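Local coordinates for transmembrane protease (Mus musculus, PDB 2E7V), which probably cleaves proteins as a membrane-anchored serine protease, and carries a non-catalytic SEA domain of the ferredoxin-like type outside its protease domain, at residues R31-R36 with V60-E65; E35-M40 with V69-V74; D43-S48 with V73-R78. All coordinates share one frame; numbering follows the deposited sequence.

Contact 1: residues R31-R36 with V60-E65; sequences RTLSER and VKLRKE
The backbones of helix 28-46 and strand 54-65 come closest at Ser-34 and Leu-62, whose CA atoms are 7.9 Å apart as the helix packs on the sheet. In this SEA domain, a βαββαβ sandwich of the ferredoxin-like kind, strand 54-65 is an outermost strand of the sheet, so the contact sits where the start of the helix covers the sheet's border. Leu-62 is the one residue of 60-65 that meets the helix segment. Its CG lies anti to the carbonyl carbon (chi1 -66°), which turns CD1 toward the helix, and CD1 does most of the touching. One partner is Leu-33, whose CD2 stands 3.9 Å from Leu-62 CD1; the two leucines cross obliquely, each presenting a single methyl. Leu-33 reaches this spot because its CG is anti to the backbone N (chi1 173°), and it also packs against Pro-109. Before Leu-62, Val-60 and Lys-61 both face Asp-72 in a classic beta bulge. After it, Arg-63 turns its side chain off the helix, pairing with Asp-72 through NE and with Glu-65 through NH1. The other partner of Leu-62 is Ser-34, with OG 3.8 Å from Leu-62 CD1. That hydroxyl makes only van der Waals contact with the leucine: its hydrogen bond goes back to the carbonyl oxygen of Tyr-30, one turn earlier in the helix, so a buried polar atom is satisfied by its own helix while still serving as a packing surface. The same oxygen also reaches the branch point of the leucine, with Ser-34 OG 4.0 Å from Leu-62 CG.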
loop_
_atom_site.group_PDB
_atom_site.type_symbol
_atom_site.label_atom_id
_atom_site.label_comp_id
_atom_site.label_asym_id
_atom_site.label_seq_id
_atom_site.Cartn_x
_atom_site.Cartn_y
_atom_site.Cartn_z
ATOM N N ARG A 31 9.212 1.021 11.266
ATOM C CA ARG A 31 9.664 2.021 10.308
ATOM C C ARG A 31 10.178 1.480 8.973
ATOM O O ARG A 31 9.910 2.083 7.931
ATOM C CB ARG A 31 10.704 2.938 10.962
ATOM C CG ARG A 31 10.094 3.793 12.063
ATOM C CD ARG A 31 11.083 4.720 12.745
ATOM N NE ARG A 31 10.431 5.464 13.828
ATOM C CZ ARG A 31 10.966 6.505 14.463
ATOM N NH1 ARG A 31 12.174 6.943 14.129
ATOM N NH2 ARG A 31 10.293 7.112 15.433
ATOM N N THR A 32 10.893 0.357 8.985
ATOM C CA THR A 32 11.416 -0.202 7.741
ATOM C C THR A 32 10.298 -0.822 6.905
ATOM O O THR A 32 10.304 -0.722 5.674
ATOM C CB THR A 32 12.540 -1.251 7.989
ATOM O OG1 THR A 32 12.011 -2.381 8.683
ATOM C CG2 THR A 32 13.658 -0.639 8.812
ATOM N N LEU A 33 9.329 -1.449 7.566
ATOM C CA LEU A 33 8.203 -2.025 6.842
ATOM C C LEU A 33 7.334 -0.883 6.283
ATOM O O LEU A 33 6.868 -0.953 5.145
ATOM C CB LEU A 33 7.356 -2.923 7.750
ATOM C CG LEU A 33 6.068 -3.411 7.077
ATOM C CD1 LEU A 33 6.436 -4.173 5.804
ATOM C CD2 LEU A 33 5.255 -4.281 8.029
ATOM N N SER A 34 7.118 0.159 7.086
ATOM C CA SER A 34 6.321 1.307 6.648
ATOM C C SER A 34 6.993 2.023 5.483
ATOM O O SER A 34 6.332 2.476 4.549
ATOM C CB SER A 34 6.124 2.302 7.800
ATOM O OG SER A 34 5.145 1.831 8.703
ATOM N N GLU A 35 8.315 2.107 5.544
ATOM C CA GLU A 35 9.090 2.766 4.504
ATOM C C GLU A 35 9.037 1.974 3.199
ATOM O O GLU A 35 8.939 2.558 2.123
ATOM C CB GLU A 35 10.535 2.933 4.979
ATOM C CG GLU A 35 11.493 3.473 3.948
ATOM C CD GLU A 35 12.882 3.644 4.524
ATOM O OE1 GLU A 35 13.059 4.517 5.407
ATOM O OE2 GLU A 35 13.794 2.896 4.102
ATOM N N ARG A 36 9.092 0.646 3.296
ATOM C CA ARG A 36 9.039 -0.210 2.110
ATOM C C ARG A 36 7.673 -0.082 1.435
ATOM O O ARG A 36 7.571 0.030 0.206
ATOM C CB ARG A 36 9.304 -1.669 2.499
ATOM C CG ARG A 36 9.081 -2.696 1.382
ATOM C CD ARG A 36 9.895 -2.383 0.126
ATOM N NE ARG A 36 9.614 -3.308 -0.980
ATOM C CZ ARG A 36 9.916 -3.050 -2.253
ATOM N NH1 ARG A 36 10.505 -1.909 -2.578
ATOM N NH2 ARG A 36 9.608 -3.920 -3.213
ATOM N N VAL A 60 -0.220 5.366 8.108
ATOM C CA VAL A 60 -0.671 6.036 9.327
ATOM C C VAL A 60 -0.542 5.093 10.509
ATOM O O VAL A 60 -0.429 5.523 11.653
ATOM C CB VAL A 60 -2.125 6.517 9.204
ATOM C CG1 VAL A 60 -2.242 7.495 8.050
ATOM C CG2 VAL A 60 -3.041 5.345 9.004
ATOM N N LYS A 61 -0.581 3.798 10.225
ATOM C CA LYS A 61 -0.410 2.800 11.264
ATOM C C LYS A 61 -0.487 1.384 10.732
ATOM O O LYS A 61 -1.072 1.124 9.671
ATOM C CB LYS A 61 -1.417 3.002 12.398
ATOM C CG LYS A 61 -2.737 2.298 12.265
ATOM C CD LYS A 61 -3.408 2.250 13.634
ATOM C CE LYS A 61 -2.500 1.575 14.663
ATOM N NZ LYS A 61 -3.069 1.561 16.047
ATOM N N LEU A 62 0.158 0.481 11.461
ATOM C CA LEU A 62 0.190 -0.932 11.122
ATOM C C LEU A 62 -0.674 -1.609 12.155
ATOM O O LEU A 62 -0.473 -1.438 13.357
ATOM C CB LEU A 62 1.617 -1.477 11.202
ATOM C CG LEU A 62 2.572 -0.900 10.160
ATOM C CD1 LEU A 62 3.987 -1.429 10.391
ATOM C CD2 LEU A 62 2.070 -1.264 8.762
ATOM N N ARG A 63 -1.652 -2.366 11.696
ATOM C CA ARG A 63 -2.531 -3.034 12.623
ATOM C C ARG A 63 -2.403 -4.523 12.477
ATOM O O ARG A 63 -1.983 -5.036 11.440
ATOM C CB ARG A 63 -3.990 -2.588 12.404
ATOM C CG ARG A 63 -4.248 -1.160 12.857
ATOM C CD ARG A 63 -5.701 -0.719 12.683
ATOM N NE ARG A 63 -6.101 -0.665 11.279
ATOM C CZ ARG A 63 -6.692 -1.659 10.623
ATOM N NH1 ARG A 63 -6.965 -2.802 11.239
ATOM N NH2 ARG A 63 -7.018 -1.505 9.345
ATOM N N LYS A 64 -2.742 -5.213 13.549
ATOM C CA LYS A 64 -2.710 -6.657 13.566
ATOM C C LYS A 64 -4.121 -7.182 13.335
ATOM O O LYS A 64 -5.062 -6.780 14.013
ATOM C CB LYS A 64 -2.181 -7.139 14.918
ATOM C CG LYS A 64 -2.632 -8.530 15.319
ATOM C CD LYS A 64 -2.132 -8.887 16.717
ATOM C CE LYS A 64 -2.464 -7.786 17.723
ATOM N NZ LYS A 64 -3.897 -7.364 17.645
ATOM N N GLU A 65 -4.263 -8.054 12.346
ATOM C CA GLU A 65 -5.538 -8.691 12.037
ATOM C C GLU A 65 -5.193 -10.169 11.949
ATOM O O GLU A 65 -4.423 -10.581 11.077
ATOM C CB GLU A 65 -6.114 -8.188 10.708
ATOM C CG GLU A 65 -6.731 -6.797 10.803
ATOM C CD GLU A 65 -7.602 -6.444 9.608
ATOM O OE1 GLU A 65 -8.216 -5.356 9.633
ATOM O OE2 GLU A 65 -7.677 -7.244 8.650
#

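Contact 2: residues E35-M40 with V69-V74; sequences ERIEAM and VVADVV
Ile-37 faces Ala-71 and Val-73 from helix 28-46, and these three buried residues carry the contact with strand 68-78. The isoleucine covers its two partners with separate branches. CG1 lies anti to the carbonyl carbon (chi1 -72°) and the chain then runs on extended, which brings the end methyl CD1 to 4.1 Å from Ala-71 CB. The short branch goes the other way along the strand and makes the looser contact of the two, its CG2 4.4 Å from Val-73 CG2. Because Ala-71 and Val-73 are two residues apart, they point to the same face of the strand, while Asp-72 between them turns to the opposite face and bonds Ser-10 OG. The CA atoms of Ile-37 and Ala-71 are 8.6 Å apart, and since the alanine adds only CB, it is the extended branch of Ile-37 that spans most of the distance. The neighbouring strand 4-14 continues the same surface: Ile-13 touches both Ile-37 and Ala-71, and Phe-11 touches Val-73. Ile-107 adds a further contact to Ile-37. With nothing but methyl groups meeting, the helix is held to the middle of the sheet here by burial of apolar surface, without the directional demands of polar bonds.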
loop_
_atom_site.group_PDB
_atom_site.type_symbol
_atom_site.label_atom_id
_atom_site.label_comp_id
_atom_site.label_asym_id
_atom_site.label_seq_id
_atom_site.Cartn_x
_atom_site.Cartn_y
_atom_site.Cartn_z
ATOM N N GLU A 35 8.315 2.107 5.544
ATOM C CA GLU A 35 9.090 2.766 4.504
ATOM C C GLU A 35 9.037 1.974 3.199
ATOM O O GLU A 35 8.939 2.558 2.123
ATOM C CB GLU A 35 10.535 2.933 4.979
ATOM C CG GLU A 35 11.493 3.473 3.948
ATOM C CD GLU A 35 12.882 3.644 4.524
ATOM O OE1 GLU A 35 13.059 4.517 5.407
ATOM O OE2 GLU A 35 13.794 2.896 4.102
ATOM N N ARG A 36 9.092 0.646 3.296
ATOM C CA ARG A 36 9.039 -0.210 2.110
ATOM C C ARG A 36 7.673 -0.082 1.435
ATOM O O ARG A 36 7.571 0.030 0.206
ATOM C CB ARG A 36 9.304 -1.669 2.499
ATOM C CG ARG A 36 9.081 -2.696 1.382
ATOM C CD ARG A 36 9.895 -2.383 0.126
ATOM N NE ARG A 36 9.614 -3.308 -0.980
ATOM C CZ ARG A 36 9.916 -3.050 -2.253
ATOM N NH1 ARG A 36 10.505 -1.909 -2.578
ATOM N NH2 ARG A 36 9.608 -3.920 -3.213
ATOM N N ILE A 37 6.625 -0.097 2.251
ATOM C CA ILE A 37 5.260 0.034 1.754
ATOM C C ILE A 37 5.058 1.395 1.070
ATOM O O ILE A 37 4.438 1.479 -0.004
ATOM C CB ILE A 37 4.245 -0.164 2.918
ATOM C CG1 ILE A 37 4.233 -1.644 3.325
ATOM C CG2 ILE A 37 2.841 0.285 2.490
ATOM C CD1 ILE A 37 3.532 -1.929 4.633
ATOM N N GLU A 38 5.594 2.452 1.677
ATOM C CA GLU A 38 5.484 3.804 1.111
ATOM C C GLU A 38 6.252 3.932 -0.209
ATOM O O GLU A 38 5.809 4.612 -1.142
ATOM C CB GLU A 38 5.991 4.844 2.127
ATOM C CG GLU A 38 5.000 5.085 3.271
ATOM C CD GLU A 38 5.603 5.796 4.475
ATOM O OE1 GLU A 38 4.891 5.917 5.502
ATOM O OE2 GLU A 38 6.780 6.231 4.396
ATOM N N ALA A 39 7.400 3.266 -0.285
ATOM C CA ALA A 39 8.216 3.288 -1.491
ATOM C C ALA A 39 7.507 2.566 -2.627
ATOM O O ALA A 39 7.544 3.010 -3.774
ATOM C CB ALA A 39 9.555 2.624 -1.222
ATOM N N MET A 40 6.874 1.445 -2.303
ATOM C CA MET A 40 6.159 0.643 -3.285
ATOM C C MET A 40 5.006 1.425 -3.890
ATOM O O MET A 40 4.850 1.479 -5.113
ATOM C CB MET A 40 5.646 -0.656 -2.646
ATOM C CG MET A 40 6.768 -1.657 -2.310
ATOM S SD MET A 40 6.183 -3.209 -1.611
ATOM C CE MET A 40 5.305 -3.860 -3.027
ATOM N N VAL A 69 -0.620 -8.723 9.117
ATOM C CA VAL A 69 -0.553 -7.276 9.258
ATOM C C VAL A 69 -1.396 -6.517 8.234
ATOM O O VAL A 69 -1.519 -6.929 7.079
ATOM C CB VAL A 69 0.918 -6.790 9.112
ATOM C CG1 VAL A 69 1.006 -5.281 9.369
ATOM C CG2 VAL A 69 1.826 -7.575 10.055
ATOM N N VAL A 70 -1.985 -5.407 8.672
ATOM C CA VAL A 70 -2.764 -4.545 7.787
ATOM C C VAL A 70 -2.219 -3.144 7.982
ATOM O O VAL A 70 -1.985 -2.720 9.115
ATOM C CB VAL A 70 -4.261 -4.527 8.122
ATOM C CG1 VAL A 70 -4.931 -3.373 7.380
ATOM C CG2 VAL A 70 -4.901 -5.827 7.712
ATOM N N ALA A 71 -2.005 -2.434 6.881
ATOM C CA ALA A 71 -1.473 -1.083 6.954
ATOM C C ALA A 71 -2.512 -0.052 6.526
ATOM O O ALA A 71 -3.112 -0.174 5.455
ATOM C CB ALA A 71 -0.234 -0.971 6.079
ATOM N N ASP A 72 -2.761 0.934 7.378
ATOM C CA ASP A 72 -3.694 1.991 7.013
ATOM C C ASP A 72 -2.803 3.035 6.349
ATOM O O ASP A 72 -1.869 3.559 6.960
ATOM C CB ASP A 72 -4.407 2.560 8.235
ATOM C CG ASP A 72 -5.246 1.514 8.954
ATOM O OD1 ASP A 72 -5.829 0.635 8.279
ATOM O OD2 ASP A 72 -5.327 1.574 10.191
ATOM N N VAL A 73 -3.103 3.302 5.082
ATOM C CA VAL A 73 -2.319 4.205 4.238
ATOM C C VAL A 73 -3.081 5.419 3.706
ATOM O O VAL A 73 -4.210 5.289 3.205
ATOM C CB VAL A 73 -1.770 3.403 3.017
ATOM C CG1 VAL A 73 -0.963 4.310 2.081
ATOM C CG2 VAL A 73 -0.942 2.229 3.505
ATOM N N VAL A 74 -2.467 6.595 3.811
ATOM C CA VAL A 74 -3.080 7.820 3.296
ATOM C C VAL A 74 -2.329 8.192 2.016
ATOM O O VAL A 74 -1.105 8.088 1.965
ATOM C CB VAL A 74 -2.961 9.008 4.295
ATOM C CG1 VAL A 74 -3.295 10.317 3.585
ATOM C CG2 VAL A 74 -3.924 8.820 5.467
#

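Contact 3: residues D43-S48 with V73-R78; sequences DEFRGS and VVMKFR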
loop_
_atom_site.group_PDB
_atom_site.type_symbol
_atom_site.label_atom_id
_atom_site.label_comp_id
_atom_site.label_asym_id
_atom_site.label_seq_id
_atom_site.Cartn_x
_atom_site.Cartn_y
_atom_site.Cartn_z
ATOM N N ASP A 43 6.368 4.317 -6.034
ATOM C CA ASP A 43 6.874 3.834 -7.321
ATOM C C ASP A 43 5.731 3.519 -8.303
ATOM O O ASP A 43 5.826 3.834 -9.489
ATOM C CB ASP A 43 7.718 2.572 -7.135
ATOM C CG ASP A 43 9.082 2.856 -6.527
ATOM O OD1 ASP A 43 9.703 1.901 -6.015
ATOM O OD2 ASP A 43 9.541 4.018 -6.570
ATOM N N GLU A 44 4.662 2.893 -7.819
ATOM C CA GLU A 44 3.543 2.559 -8.699
ATOM C C GLU A 44 2.896 3.802 -9.305
ATOM O O GLU A 44 2.651 3.860 -10.512
ATOM C CB GLU A 44 2.474 1.759 -7.950
ATOM C CG GLU A 44 2.889 0.353 -7.565
ATOM C CD GLU A 44 3.426 -0.443 -8.737
ATOM O OE1 GLU A 44 2.859 -0.333 -9.848
ATOM O OE2 GLU A 44 4.412 -1.188 -8.543
ATOM N N PHE A 45 2.612 4.803 -8.481
ATOM C CA PHE A 45 1.979 5.999 -9.018
ATOM C C PHE A 45 2.919 6.785 -9.912
ATOM O O PHE A 45 2.478 7.395 -10.887
ATOM C CB PHE A 45 1.438 6.882 -7.899
ATOM C CG PHE A 45 0.221 6.314 -7.227
ATOM C CD1 PHE A 45 0.322 5.656 -6.006
ATOM C CD2 PHE A 45 -1.028 6.423 -7.828
ATOM C CE1 PHE A 45 -0.802 5.118 -5.393
ATOM C CE2 PHE A 45 -2.162 5.887 -7.223
ATOM C CZ PHE A 45 -2.048 5.232 -6.000
ATOM N N ARG A 46 4.207 6.771 -9.581
ATOM C CA ARG A 46 5.200 7.472 -10.388
ATOM C C ARG A 46 5.208 6.855 -11.782
ATOM O O ARG A 46 5.501 7.528 -12.771
ATOM C CB ARG A 46 6.597 7.351 -9.757
ATOM C CG ARG A 46 6.820 8.226 -8.528
ATOM C CD ARG A 46 6.605 9.701 -8.833
ATOM N NE ARG A 46 6.660 10.521 -7.624
ATOM C CZ ARG A 46 5.968 11.646 -7.450
ATOM N NH1 ARG A 46 5.165 12.088 -8.411
ATOM N NH2 ARG A 46 6.072 12.324 -6.313
ATOM N N GLY A 47 4.882 5.568 -11.850
ATOM C CA GLY A 47 4.834 4.877 -13.128
ATOM C C GLY A 47 3.405 4.643 -13.586
ATOM O O GLY A 47 3.082 3.567 -14.082
ATOM N N SER A 48 2.545 5.647 -13.428
ATOM C CA SER A 48 1.142 5.519 -13.822
ATOM C C SER A 48 0.620 6.799 -14.486
ATOM O O SER A 48 1.355 7.771 -14.634
ATOM C CB SER A 48 0.285 5.212 -12.589
ATOM O OG SER A 48 0.105 6.386 -11.816
ATOM N N VAL A 73 -3.103 3.302 5.082
ATOM C CA VAL A 73 -2.319 4.205 4.238
ATOM C C VAL A 73 -3.081 5.419 3.706
ATOM O O VAL A 73 -4.210 5.289 3.205
ATOM C CB VAL A 73 -1.770 3.403 3.017
ATOM C CG1 VAL A 73 -0.963 4.310 2.081
ATOM C CG2 VAL A 73 -0.942 2.229 3.505
ATOM N N VAL A 74 -2.467 6.595 3.811
ATOM C CA VAL A 74 -3.080 7.820 3.296
ATOM C C VAL A 74 -2.329 8.192 2.016
ATOM O O VAL A 74 -1.105 8.088 1.965
ATOM C CB VAL A 74 -2.961 9.008 4.295
ATOM C CG1 VAL A 74 -3.295 10.317 3.585
ATOM C CG2 VAL A 74 -3.924 8.820 5.467
ATOM N N MET A 75 -3.066 8.599 0.988
ATOM C CA MET A 75 -2.465 9.004 -0.278
ATOM C C MET A 75 -2.990 10.391 -0.639
ATOM O O MET A 75 -4.212 10.626 -0.616
ATOM C CB MET A 75 -2.809 8.002 -1.398
ATOM C CG MET A 75 -2.204 6.595 -1.221
ATOM S SD MET A 75 -3.112 5.307 -2.173
ATOM C CE MET A 75 -4.519 5.129 -1.093
ATOM N N LYS A 76 -2.069 11.307 -0.956
ATOM C CA LYS A 76 -2.419 12.684 -1.330
ATOM C C LYS A 76 -2.199 12.973 -2.814
ATOM O O LYS A 76 -1.124 12.670 -3.361
ATOM C CB LYS A 76 -1.594 13.698 -0.528
ATOM C CG LYS A 76 -1.906 15.152 -0.897
ATOM C CD LYS A 76 -1.194 16.159 -0.012
ATOM C CE LYS A 76 -1.721 17.567 -0.285
ATOM N NZ LYS A 76 -1.119 18.583 0.609
ATOM N N PHE A 77 -3.207 13.578 -3.447
ATOM C CA PHE A 77 -3.154 13.937 -4.867
ATOM C C PHE A 77 -3.544 15.393 -5.112
ATOM O O PHE A 77 -4.304 15.989 -4.344
ATOM C CB PHE A 77 -4.099 13.057 -5.706
ATOM C CG PHE A 77 -3.820 11.594 -5.602
ATOM C CD1 PHE A 77 -4.303 10.855 -4.521
ATOM C CD2 PHE A 77 -3.024 10.955 -6.558
ATOM C CE1 PHE A 77 -3.996 9.501 -4.387
ATOM C CE2 PHE A 77 -2.710 9.599 -6.433
ATOM C CZ PHE A 77 -3.198 8.872 -5.342
ATOM N N ARG A 78 -3.018 15.951 -6.198
ATOM C CA ARG A 78 -3.318 17.318 -6.603
ATOM C C ARG A 78 -4.144 17.154 -7.883
ATOM O O ARG A 78 -3.879 16.249 -8.675
ATOM C CB ARG A 78 -2.030 18.081 -6.937
ATOM C CG ARG A 78 -1.386 17.641 -8.259
ATOM C CD ARG A 78 -0.287 18.588 -8.763
ATOM N NE ARG A 78 1.046 18.274 -8.246
ATOM C CZ ARG A 78 1.465 18.550 -7.016
ATOM N NH1 ARG A 78 0.655 19.154 -6.155
ATOM N NH2 ARG A 78 2.696 18.221 -6.646
#
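Phe-45, near the end of helix 28-46, reaches across to Met-75 and Phe-77 on strand 68-78, bridging backbones that are 10.3 Å apart between the CA atoms of Phe-45 and Met-75. Starting at CB, the side chain sets CG anti to the carbonyl carbon (chi1 -72°), and the ring extends from there toward the sheet. CD2 meets the rim of the other ring, 3.9 Å from Phe-77 CE2. Next along, CE2 comes within 3.7 Å of Phe-77 CZ. At the tip, CZ has two neighbours, Phe-77 CZ and Met-75 SD. CE1, on the far side of the tip, is 4.0 Å from Met-75 SD. Phe-77 thus sets its edge against one face of Phe-45, over the rim of that face rather than its centre, in a T-shaped pair with the centroids of the two rings 5.3 Å apart and planes at 71°. The sulfur is a Met-aromatic neighbour of a different sort: SD stands 5.0 Å from the Phe-45 centroid and approaches obliquely. An alanine in place of Phe-45 is likely to open a gap between helix and strand, leaving the edge of Phe-77 without its aromatic face and the sulfur of Met-75 without its ring. Where the helix ends, Ser-48 OG donates to Phe-45 O at 2.7 Å and is itself bonded to Leu-50 N. Phe-54 stacks with Phe-45, while Val-95 and Leu-96 of helix 85-96 pack on it, and Ile-92 of that helix touches Phe-77. An aromatic residue wedged among both helices and the sheet in this way belongs to the hydrophobic core of an alpha+beta (ferredoxin-like) sandwich, here that of the SEA domain.

How the contacts relate
All three contacts start from helix 28-46 and run along it in order, so together they trace how one helix lies on the sheet. Contact 1 reaches the outermost strand 54-65, whereas contacts 2 and 3 both reach its neighbour 68-78, successive places on the same strand. The centres of contact 1 and contact 2 are about 6 Å apart. Those of contact 2 and contact 3 are about 12 Å apart, and those of contact 1 and contact 3 about 17 Å. Contacts 1 and 2 share Glu-35 and Arg-36 and touch each other directly, since their strands are neighbours; contacts 2 and 3 share Val-73 and Val-74. The three contacts thus fasten one helix, along its length, to the face of the hairpin in the SEA domain.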